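Local coordinates for protein CTP:phosphocholine Cytidylyltransferase (Streptococcus pneumoniae, PDB 1JYK) that catalyses the transfer of a cytidylyl group from CTP to phosphocholine, a nucleotidyltransferase reaction that yields CDP-choline, at residues N120-D125 and M134-L139; I59-E64 and D127-K132; D162-Q167 and V226-G231. All coordinates share one frame; numbering follows the deposited sequence.

Contact 1 of 3, residues N120-D125 and M134-L139; sequences NSYVID and MFRNDL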
loop_
_atom_site.group_PDB
_atom_site.type_symbol
_atom_site.label_atom_id
_atom_site.label_comp_id
_atom_site.label_asym_id
_atom_site.label_seq_id
_atom_site.Cartn_x
_atom_site.Cartn_y
_atom_site.Cartn_z
ATOM N N ASN A 120 -2.159 8.011 -11.790
ATOM C CA ASN A 120 -1.862 6.789 -12.526
ATOM C C ASN A 120 -0.815 5.944 -11.829
ATOM O O ASN A 120 0.051 5.339 -12.466
ATOM C CB ASN A 120 -1.401 7.137 -13.934
ATOM C CG ASN A 120 -2.513 7.731 -14.764
ATOM O OD1 ASN A 120 -3.631 7.214 -14.775
ATOM N ND2 ASN A 120 -2.221 8.827 -15.453
ATOM N N SER A 121 -0.914 5.889 -10.507
ATOM C CA SER A 121 0.033 5.131 -9.716
ATOM C C SER A 121 -0.608 4.101 -8.794
ATOM O O SER A 121 -1.734 4.275 -8.316
ATOM C CB SER A 121 0.874 6.099 -8.884
ATOM O OG SER A 121 1.669 5.408 -7.939
ATOM N N TYR A 122 0.116 3.009 -8.571
ATOM C CA TYR A 122 -0.323 1.968 -7.653
ATOM C C TYR A 122 0.259 2.408 -6.316
ATOM O O TYR A 122 1.314 3.045 -6.281
ATOM C CB TYR A 122 0.305 0.611 -8.001
ATOM C CG TYR A 122 -0.403 -0.153 -9.085
ATOM C CD1 TYR A 122 -1.452 -1.026 -8.784
ATOM C CD2 TYR A 122 -0.046 0.017 -10.422
ATOM C CE1 TYR A 122 -2.128 -1.707 -9.799
ATOM C CE2 TYR A 122 -0.715 -0.659 -11.439
ATOM C CZ TYR A 122 -1.754 -1.514 -11.122
ATOM O OH TYR A 122 -2.418 -2.154 -12.136
ATOM N N VAL A 123 -0.429 2.093 -5.227
ATOM C CA VAL A 123 0.069 2.392 -3.892
ATOM C C VAL A 123 0.093 1.001 -3.283
ATOM O O VAL A 123 -0.932 0.322 -3.247
ATOM C CB VAL A 123 -0.879 3.323 -3.092
ATOM C CG1 VAL A 123 -0.383 3.460 -1.650
ATOM C CG2 VAL A 123 -0.937 4.694 -3.762
ATOM N N ILE A 124 1.255 0.582 -2.804
ATOM C CA ILE A 124 1.419 -0.756 -2.263
ATOM C C ILE A 124 2.015 -0.798 -0.866
ATOM O O ILE A 124 3.001 -0.119 -0.588
ATOM C CB ILE A 124 2.327 -1.573 -3.205
ATOM C CG1 ILE A 124 1.700 -1.605 -4.598
ATOM C CG2 ILE A 124 2.562 -2.975 -2.650
ATOM C CD1 ILE A 124 2.708 -1.525 -5.720
ATOM N N ASP A 125 1.413 -1.598 0.009
ATOM C CA ASP A 125 1.926 -1.757 1.365
ATOM C C ASP A 125 3.058 -2.767 1.232
ATOM O O ASP A 125 2.905 -3.783 0.557
ATOM C CB ASP A 125 0.855 -2.324 2.298
ATOM C CG ASP A 125 -0.202 -1.297 2.684
ATOM O OD1 ASP A 125 -0.032 -0.090 2.400
ATOM O OD2 ASP A 125 -1.217 -1.715 3.285
HETATM N N MSE A 134 -1.199 -9.332 -9.846
HETATM C CA MSE A 134 -2.342 -8.449 -9.862
HETATM C C MSE A 134 -2.146 -7.210 -10.734
HETATM O O MSE A 134 -3.105 -6.627 -11.250
HETATM C CB MSE A 134 -2.184 -8.085 -8.480
HETATM C CG MSE A 134 -2.769 -7.112 -7.728
HETATM SE SE MSE A 134 -1.604 -7.726 -6.520
HETATM C CE MSE A 134 -2.799 -9.182 -5.702
ATOM N N PHE A 135 -0.894 -6.772 -10.800
ATOM C CA PHE A 135 -0.532 -5.560 -11.506
ATOM C C PHE A 135 -0.700 -5.580 -13.007
ATOM O O PHE A 135 -0.375 -6.563 -13.670
ATOM C CB PHE A 135 0.909 -5.183 -11.153
ATOM C CG PHE A 135 1.151 -5.079 -9.677
ATOM C CD1 PHE A 135 0.460 -4.136 -8.908
ATOM C CD2 PHE A 135 2.047 -5.936 -9.041
ATOM C CE1 PHE A 135 0.657 -4.053 -7.526
ATOM C CE2 PHE A 135 2.254 -5.863 -7.657
ATOM C CZ PHE A 135 1.557 -4.918 -6.898
ATOM N N ARG A 136 -1.230 -4.484 -13.535
ATOM C CA ARG A 136 -1.400 -4.331 -14.975
ATOM C C ARG A 136 -1.178 -2.875 -15.347
ATOM O O ARG A 136 -1.413 -1.972 -14.536
ATOM C CB ARG A 136 -2.788 -4.775 -15.452
ATOM C CG ARG A 136 -3.818 -5.026 -14.380
ATOM C CD ARG A 136 -4.958 -5.882 -14.925
ATOM N NE ARG A 136 -5.070 -5.791 -16.381
ATOM C CZ ARG A 136 -5.070 -6.840 -17.208
ATOM N NH1 ARG A 136 -4.960 -8.073 -16.728
ATOM N NH2 ARG A 136 -5.170 -6.655 -18.522
ATOM N N ASN A 137 -0.721 -2.646 -16.577
ATOM C CA ASN A 137 -0.472 -1.285 -17.032
ATOM C C ASN A 137 -1.593 -0.721 -17.913
ATOM O O ASN A 137 -1.407 0.294 -18.581
ATOM C CB ASN A 137 0.886 -1.205 -17.759
ATOM C CG ASN A 137 0.906 -1.962 -19.087
ATOM O OD1 ASN A 137 -0.028 -2.683 -19.433
ATOM N ND2 ASN A 137 1.990 -1.790 -19.837
ATOM N N ASP A 138 -2.761 -1.357 -17.883
ATOM C CA ASP A 138 -3.881 -0.899 -18.696
ATOM C C ASP A 138 -5.138 -0.520 -17.898
ATOM O O ASP A 138 -6.226 -0.404 -18.462
ATOM C CB ASP A 138 -4.226 -1.970 -19.726
ATOM C CG ASP A 138 -4.623 -3.274 -19.082
ATOM O OD1 ASP A 138 -4.549 -3.373 -17.836
ATOM O OD2 ASP A 138 -5.014 -4.199 -19.823
ATOM N N LEU A 139 -4.987 -0.325 -16.591
ATOM C CA LEU A 139 -6.113 0.058 -15.742
ATOM C C LEU A 139 -6.543 1.470 -16.113
ATOM O O LEU A 139 -5.696 2.345 -16.298
ATOM C CB LEU A 139 -5.704 0.028 -14.273
ATOM C CG LEU A 139 -6.382 -1.019 -13.397
ATOM C CD1 LEU A 139 -6.196 -2.402 -14.002
ATOM C CD2 LEU A 139 -5.783 -0.957 -12.002
#

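Contact 2 of 3, residues I59-E64 and D127-K132; sequences IEYQIE and DNYLFK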
loop_
_atom_site.group_PDB
_atom_site.type_symbol
_atom_site.label_atom_id
_atom_site.label_comp_id
_atom_site.label_asym_id
_atom_site.label_seq_id
_atom_site.Cartn_x
_atom_site.Cartn_y
_atom_site.Cartn_z
ATOM N N ILE A 59 9.834 -6.954 -0.276
ATOM C CA ILE A 59 9.683 -5.940 -1.311
ATOM C C ILE A 59 10.198 -6.368 -2.688
ATOM O O ILE A 59 9.707 -5.884 -3.713
ATOM C CB ILE A 59 10.363 -4.605 -0.880
ATOM C CG1 ILE A 59 9.829 -3.454 -1.734
ATOM C CG2 ILE A 59 11.878 -4.720 -0.985
ATOM C CD1 ILE A 59 10.085 -2.084 -1.127
ATOM N N GLU A 60 11.178 -7.268 -2.723
ATOM C CA GLU A 60 11.715 -7.727 -4.003
ATOM C C GLU A 60 10.662 -8.497 -4.807
ATOM O O GLU A 60 10.603 -8.386 -6.029
ATOM C CB GLU A 60 12.960 -8.591 -3.782
ATOM C CG GLU A 60 14.178 -7.763 -3.393
ATOM C CD GLU A 60 15.475 -8.559 -3.364
ATOM O OE1 GLU A 60 15.471 -9.756 -3.726
ATOM O OE2 GLU A 60 16.505 -7.973 -2.975
ATOM N N TYR A 61 9.827 -9.275 -4.127
ATOM C CA TYR A 61 8.778 -10.011 -4.823
ATOM C C TYR A 61 7.845 -9.017 -5.508
ATOM O O TYR A 61 7.420 -9.229 -6.639
ATOM C CB TYR A 61 7.963 -10.854 -3.840
ATOM C CG TYR A 61 8.693 -12.051 -3.279
ATOM C CD1 TYR A 61 9.265 -12.007 -2.008
ATOM C CD2 TYR A 61 8.770 -13.248 -3.998
ATOM C CE1 TYR A 61 9.892 -13.123 -1.461
ATOM C CE2 TYR A 61 9.398 -14.376 -3.459
ATOM C CZ TYR A 61 9.953 -14.305 -2.191
ATOM O OH TYR A 61 10.563 -15.407 -1.644
ATOM N N GLN A 62 7.529 -7.931 -4.809
ATOM C CA GLN A 62 6.638 -6.905 -5.339
ATOM C C GLN A 62 7.266 -6.155 -6.508
ATOM O O GLN A 62 6.637 -5.990 -7.552
ATOM C CB GLN A 62 6.254 -5.913 -4.236
ATOM C CG GLN A 62 5.622 -6.567 -3.003
ATOM C CD GLN A 62 5.334 -5.564 -1.890
ATOM O OE1 GLN A 62 5.991 -4.524 -1.781
ATOM N NE2 GLN A 62 4.345 -5.873 -1.060
ATOM N N ILE A 63 8.504 -5.694 -6.326
ATOM C CA ILE A 63 9.223 -4.965 -7.374
ATOM C C ILE A 63 9.330 -5.797 -8.663
ATOM O O ILE A 63 9.125 -5.283 -9.767
ATOM C CB ILE A 63 10.655 -4.571 -6.899
ATOM C CG1 ILE A 63 10.577 -3.438 -5.867
ATOM C CG2 ILE A 63 11.493 -4.097 -8.077
ATOM C CD1 ILE A 63 11.855 -3.251 -5.065
ATOM N N GLU A 64 9.633 -7.085 -8.521
ATOM C CA GLU A 64 9.768 -7.957 -9.686
ATOM C C GLU A 64 8.432 -8.164 -10.405
ATOM O O GLU A 64 8.391 -8.207 -11.635
ATOM C CB GLU A 64 10.400 -9.289 -9.270
ATOM C CG GLU A 64 11.904 -9.149 -9.096
ATOM C CD GLU A 64 12.570 -10.354 -8.468
ATOM O OE1 GLU A 64 13.595 -10.163 -7.780
ATOM O OE2 GLU A 64 12.088 -11.486 -8.662
ATOM N N ASP A 127 4.355 -4.735 3.578
ATOM C CA ASP A 127 4.306 -5.900 4.460
ATOM C C ASP A 127 3.321 -6.993 4.046
ATOM O O ASP A 127 2.745 -7.682 4.893
ATOM C CB ASP A 127 4.007 -5.469 5.895
ATOM C CG ASP A 127 2.859 -4.493 5.979
ATOM O OD1 ASP A 127 2.062 -4.411 5.020
ATOM O OD2 ASP A 127 2.759 -3.805 7.015
ATOM N N ASN A 128 3.131 -7.150 2.744
ATOM C CA ASN A 128 2.241 -8.172 2.220
ATOM C C ASN A 128 3.015 -9.039 1.246
ATOM O O ASN A 128 3.909 -8.558 0.549
ATOM C CB ASN A 128 1.072 -7.538 1.468
ATOM C CG ASN A 128 0.042 -6.931 2.395
ATOM O OD1 ASN A 128 -0.122 -7.373 3.532
ATOM N ND2 ASN A 128 -0.654 -5.906 1.917
ATOM N N TYR A 129 2.683 -10.319 1.206
ATOM C CA TYR A 129 3.310 -11.220 0.259
ATOM C C TYR A 129 2.246 -11.467 -0.810
ATOM O O TYR A 129 1.129 -11.894 -0.499
ATOM C CB TYR A 129 3.693 -12.540 0.924
ATOM C CG TYR A 129 4.305 -13.522 -0.049
ATOM C CD1 TYR A 129 3.525 -14.504 -0.667
ATOM C CD2 TYR A 129 5.660 -13.455 -0.373
ATOM C CE1 TYR A 129 4.079 -15.393 -1.583
ATOM C CE2 TYR A 129 6.225 -14.337 -1.287
ATOM C CZ TYR A 129 5.430 -15.302 -1.887
ATOM O OH TYR A 129 5.994 -16.184 -2.777
ATOM N N LEU A 130 2.583 -11.194 -2.064
ATOM C CA LEU A 130 1.633 -11.379 -3.156
ATOM C C LEU A 130 1.788 -12.737 -3.833
ATOM O O LEU A 130 2.805 -13.002 -4.477
ATOM C CB LEU A 130 1.804 -10.255 -4.189
ATOM C CG LEU A 130 1.896 -8.841 -3.601
ATOM C CD1 LEU A 130 2.248 -7.848 -4.679
ATOM C CD2 LEU A 130 0.578 -8.473 -2.954
ATOM N N PHE A 131 0.784 -13.596 -3.684
ATOM C CA PHE A 131 0.822 -14.918 -4.302
ATOM C C PHE A 131 0.518 -14.853 -5.796
ATOM O O PHE A 131 0.885 -15.748 -6.549
ATOM C CB PHE A 131 -0.177 -15.855 -3.621
ATOM C CG PHE A 131 0.369 -16.535 -2.402
ATOM C CD1 PHE A 131 1.117 -17.705 -2.517
ATOM C CD2 PHE A 131 0.156 -15.995 -1.137
ATOM C CE1 PHE A 131 1.645 -18.328 -1.385
ATOM C CE2 PHE A 131 0.679 -16.609 -0.005
ATOM C CZ PHE A 131 1.425 -17.779 -0.129
ATOM N N LYS A 132 -0.153 -13.789 -6.226
ATOM C CA LYS A 132 -0.501 -13.633 -7.629
ATOM C C LYS A 132 -0.167 -12.233 -8.122
ATOM O O LYS A 132 -0.255 -11.274 -7.349
ATOM C CB LYS A 132 -1.996 -13.903 -7.822
ATOM C CG LYS A 132 -2.406 -15.347 -7.561
ATOM C CD LYS A 132 -3.141 -15.946 -8.752
ATOM C CE LYS A 132 -4.634 -15.665 -8.677
ATOM N NZ LYS A 132 -5.358 -16.098 -9.912
HETATM O O HOH W 1 8.452 -17.694 -2.835
#

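Contact 3 of 3, residues D162-Q167 and V226-G231; sequences DDYKVQ and VEELEG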
loop_
_atom_site.group_PDB
_atom_site.type_symbol
_atom_site.label_atom_id
_atom_site.label_comp_id
_atom_site.label_asym_id
_atom_site.label_seq_id
_atom_site.Cartn_x
_atom_site.Cartn_y
_atom_site.Cartn_z
ATOM N N ASP A 162 -23.554 -3.700 -7.395
ATOM C CA ASP A 162 -23.366 -4.440 -8.641
ATOM C C ASP A 162 -22.357 -3.873 -9.626
ATOM O O ASP A 162 -21.814 -4.611 -10.448
ATOM C CB ASP A 162 -24.711 -4.595 -9.353
ATOM C CG ASP A 162 -25.767 -5.244 -8.477
ATOM O OD1 ASP A 162 -26.959 -4.906 -8.639
ATOM O OD2 ASP A 162 -25.411 -6.089 -7.627
ATOM N N ASP A 163 -22.117 -2.569 -9.559
ATOM C CA ASP A 163 -21.174 -1.936 -10.468
ATOM C C ASP A 163 -19.775 -1.880 -9.865
ATOM O O ASP A 163 -18.861 -1.301 -10.455
ATOM C CB ASP A 163 -21.644 -0.523 -10.820
ATOM C CG ASP A 163 -21.754 0.376 -9.607
ATOM O OD1 ASP A 163 -21.617 -0.116 -8.464
ATOM O OD2 ASP A 163 -21.981 1.588 -9.800
ATOM N N TYR A 164 -19.618 -2.481 -8.689
ATOM C CA TYR A 164 -18.336 -2.510 -7.990
ATOM C C TYR A 164 -17.786 -1.133 -7.613
ATOM O O TYR A 164 -16.609 -0.996 -7.278
ATOM C CB TYR A 164 -17.313 -3.281 -8.829
ATOM C CG TYR A 164 -17.703 -4.728 -8.990
ATOM C CD1 TYR A 164 -18.293 -5.184 -10.170
ATOM C CD2 TYR A 164 -17.560 -5.629 -7.931
ATOM C CE1 TYR A 164 -18.740 -6.497 -10.291
ATOM C CE2 TYR A 164 -18.004 -6.945 -8.039
ATOM C CZ TYR A 164 -18.595 -7.369 -9.220
ATOM O OH TYR A 164 -19.057 -8.663 -9.322
ATOM N N LYS A 165 -18.639 -0.113 -7.654
ATOM C CA LYS A 165 -18.211 1.233 -7.293
ATOM C C LYS A 165 -18.293 1.425 -5.780
ATOM O O LYS A 165 -19.312 1.120 -5.158
ATOM C CB LYS A 165 -19.074 2.280 -8.000
ATOM C CG LYS A 165 -18.478 3.680 -7.959
ATOM C CD LYS A 165 -19.296 4.653 -8.790
ATOM C CE LYS A 165 -18.622 6.010 -8.858
ATOM N NZ LYS A 165 -18.888 6.811 -7.634
ATOM N N VAL A 166 -17.214 1.930 -5.192
ATOM C CA VAL A 166 -17.160 2.151 -3.754
ATOM C C VAL A 166 -18.102 3.274 -3.326
ATOM O O VAL A 166 -17.958 4.427 -3.750
ATOM C CB VAL A 166 -15.727 2.495 -3.295
ATOM C CG1 VAL A 166 -15.701 2.708 -1.788
ATOM C CG2 VAL A 166 -14.773 1.362 -3.690
ATOM N N GLN A 167 -19.070 2.919 -2.487
ATOM C CA GLN A 167 -20.059 3.866 -1.989
ATOM C C GLN A 167 -19.610 4.449 -0.663
ATOM O O GLN A 167 -19.959 5.573 -0.316
ATOM C CB GLN A 167 -21.406 3.164 -1.803
ATOM C CG GLN A 167 -22.065 2.751 -3.102
ATOM C CD GLN A 167 -22.167 3.896 -4.088
ATOM O OE1 GLN A 167 -22.303 5.053 -3.696
ATOM N NE2 GLN A 167 -22.097 3.583 -5.374
ATOM N N VAL A 226 -13.905 -1.611 -7.052
ATOM C CA VAL A 226 -13.354 -2.761 -6.363
ATOM C C VAL A 226 -13.044 -3.917 -7.308
ATOM O O VAL A 226 -13.868 -4.281 -8.148
ATOM C CB VAL A 226 -14.331 -3.263 -5.271
ATOM C CG1 VAL A 226 -13.745 -4.463 -4.543
ATOM C CG2 VAL A 226 -14.620 -2.148 -4.282
ATOM N N GLU A 227 -11.842 -4.469 -7.172
ATOM C CA GLU A 227 -11.421 -5.615 -7.958
ATOM C C GLU A 227 -11.332 -6.734 -6.931
ATOM O O GLU A 227 -10.398 -6.782 -6.136
ATOM C CB GLU A 227 -10.056 -5.359 -8.590
ATOM C CG GLU A 227 -9.455 -6.563 -9.310
ATOM C CD GLU A 227 -10.203 -6.939 -10.577
ATOM O OE1 GLU A 227 -10.862 -6.058 -11.178
ATOM O OE2 GLU A 227 -10.129 -8.121 -10.972
ATOM N N GLU A 228 -12.327 -7.616 -6.932
ATOM C CA GLU A 228 -12.379 -8.715 -5.983
ATOM C C GLU A 228 -11.289 -9.745 -6.234
ATOM O O GLU A 228 -11.244 -10.373 -7.291
ATOM C CB GLU A 228 -13.748 -9.381 -6.045
ATOM C CG GLU A 228 -14.889 -8.427 -5.742
ATOM C CD GLU A 228 -16.227 -9.132 -5.612
ATOM O OE1 GLU A 228 -16.436 -10.129 -6.333
ATOM O OE2 GLU A 228 -17.067 -8.690 -4.797
ATOM N N LEU A 229 -10.409 -9.912 -5.253
ATOM C CA LEU A 229 -9.314 -10.863 -5.359
ATOM C C LEU A 229 -9.664 -12.184 -4.688
ATOM O O LEU A 229 -10.448 -12.224 -3.734
ATOM C CB LEU A 229 -8.054 -10.303 -4.689
ATOM C CG LEU A 229 -7.339 -9.108 -5.314
ATOM C CD1 LEU A 229 -6.139 -8.738 -4.458
ATOM C CD2 LEU A 229 -6.886 -9.456 -6.717
ATOM N N GLU A 230 -9.074 -13.266 -5.192
ATOM C CA GLU A 230 -9.276 -14.583 -4.608
ATOM C C GLU A 230 -8.586 -14.533 -3.250
ATOM O O GLU A 230 -7.529 -13.920 -3.105
ATOM C CB GLU A 230 -8.644 -15.657 -5.487
ATOM C CG GLU A 230 -9.261 -15.724 -6.877
ATOM C CD GLU A 230 -8.411 -16.506 -7.864
ATOM O OE1 GLU A 230 -8.720 -17.694 -8.102
ATOM O OE2 GLU A 230 -7.435 -15.932 -8.400
ATOM N N GLY A 231 -9.198 -15.172 -2.262
ATOM C CA GLY A 231 -8.676 -15.173 -0.906
ATOM C C GLY A 231 -7.181 -15.243 -0.652
ATOM O O GLY A 231 -6.679 -14.542 0.224
HETATM O O HOH W 2 -18.928 -10.551 -7.487
#

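Contact 1 of 3, residues N120-D125 and M134-L139
The Tyr-122 ring takes the edge of Phe-135 on one of its faces: CD1 of Phe-135 stands 3.6 Å above the plane, displaced toward the rim on the CD1-CE1 side. The two planes lie at 88° with centroids 5.2 Å apart, a T-shaped (edge-to-face) pair in which phenylalanine supplies the edge and tyrosine the face. The selenium of Met-134, a selenomethionine, lies over one face of the Phe-135 ring near its rim. CE1 of the phenylalanine meets CD1 of Ile-124 at 3.7 Å, and the isoleucine reaches it from the opposite direction. At the far end of the tyrosine, OH donates to Arg-136 O over 2.6 Å; the carbonyl oxygen lies in the ring plane and accepts on a lone pair. Leu-139 CD2 lies 3.6 Å from the same hydroxyl oxygen, oblique to the ring. With CG anti to its carbonyl carbon (chi1 -83°), Tyr-122 sends its ring from strand 121-125 across to the loop. Arg-136 itself turns to Asp-138, gripping it side-on through NE and NH2, one nitrogen to each carboxylate oxygen. Strand 121-125 belongs to the mixed sheet of the nucleotidyltransferase core, where it runs parallel to strand 27-32; Phe-184 also meets the tyrosine ring, while Phe-65 and Leu-66 of helix 58-68 pack on Phe-135. The contact thus combines apolar packing with a hydroxyl-to-carbonyl hydrogen bond: the buried phenol satisfies its hydroxyl on a loop carbonyl, and that bond, together with the crossed rings, probably helps to set how the loop lies on the strand.

Contact 2 of 3, residues I59-E64 and D127-K132
Tyr-61 is the first residue of helix segment 59-64 to meet segment 127-132, and it does so with a ring face. CE2 of Tyr-129 sits over the centre of that ring, 3.6 Å above its plane and about equally far from all six carbons. The planes are inclined at 73° and the centroids are 5.0 Å apart, making an edge-to-face pair with Tyr-129 giving the edge. Tyr-129 gets there because its CG is anti to the backbone N, which swings the ring toward the helix. Its OH also meets a water at 2.9 Å; the same water makes a weak, 3.3 Å bond to Tyr-61 OH, whose stronger partner is Val-53 O. Helix 58-68 lies on the mixed sheet of the nucleotidyltransferase core, with Gln-62 and Ile-63 touching Ile-30 of strand 27-32, whereas strand 128-130 pairs antiparallel with strand 234-236 in a separate two-stranded ribbon. The helix and strand segments run at 43° to each other, 8.1 Å apart at closest approach. One residue further on, Gln-62 stretches out beyond CG and brings its amide to the strand backbone. NE2 gives Asn-128 O a weak hydrogen bond, 3.2 Å long and bent to 121° at the hydrogen, while its stronger bond goes to Asp-125 O, so that two carbonyls from either end of the turn between strands 121-125 and 128-130 share one amide nitrogen. Nearer the helix, CG of Gln-62 packs on CD1 of Leu-130 at 4.0 Å, the two side chains crossing at about a right angle.

Contact 3 of 3, residues D162-Q167 and V226-G231
A single backbone hydrogen bond joins the segments, from Val-226 N to Tyr-164 O at 2.8 Å, with an N-H...O angle of 145° and the donor in the carbonyl plane. Tyr-164 adopts a left-handed backbone conformation (phi 61°) as part of the turn into strand 166-170; just ahead of it, Asp-163 OD1 accepts from Lys-165 N in an Asx turn. The tyrosine ring then extends along strand 224-228 to Glu-228, which it meets with its edge: CE2 is 3.7 Å from Glu-228 CD. The glutamate chain crosses the ring at about a right angle and holds its carboxylate plane 75° from that of the ring. A water lying near the ring plane connects their polar ends, 2.6 Å from Tyr-164 OH and donating to Glu-228 OE1 at 2.8 Å. The other carboxylate oxygen, OE2, is bonded to the hydroxyl of Tyr-160. Beyond the backbone bond, two residues on in the first segment, Val-166 CG2 and Val-226 CG2 touch at 3.6 Å; both valines also pack on Leu-158 of strand 157-160. The contact therefore fastens the hairpin of strands 157-160 and 166-170 beside strand 224-228, a member of the main mixed sheet. It has two parts, buried valine methyls and a more exposed carboxylate held between a water and a phenol, contacts that would probably favour its ionised form.

How the contacts relate
From the N terminus, helix 58-68 supplies the first half of contact 2 and strand 121-125 the first half of contact 1. The chain then passes through strand 128-130, which closes contact 2 over a long loop, and reaches 134-139, which closes contact 1 over a short one; the two therefore cross. They touch through Leu-130 against Phe-135 and through Gln-62 against Ile-124 and Asp-125. Contact 3 follows in series, closing a loop from the 157-170 hairpin to strand 224-228. Leu-229 packs on Met-134, and Glu-230 forms a salt bridge with Lys-132, so these two residues tie contact 3 to the loop of contact 1 and to the end of segment 127-132 in contact 2.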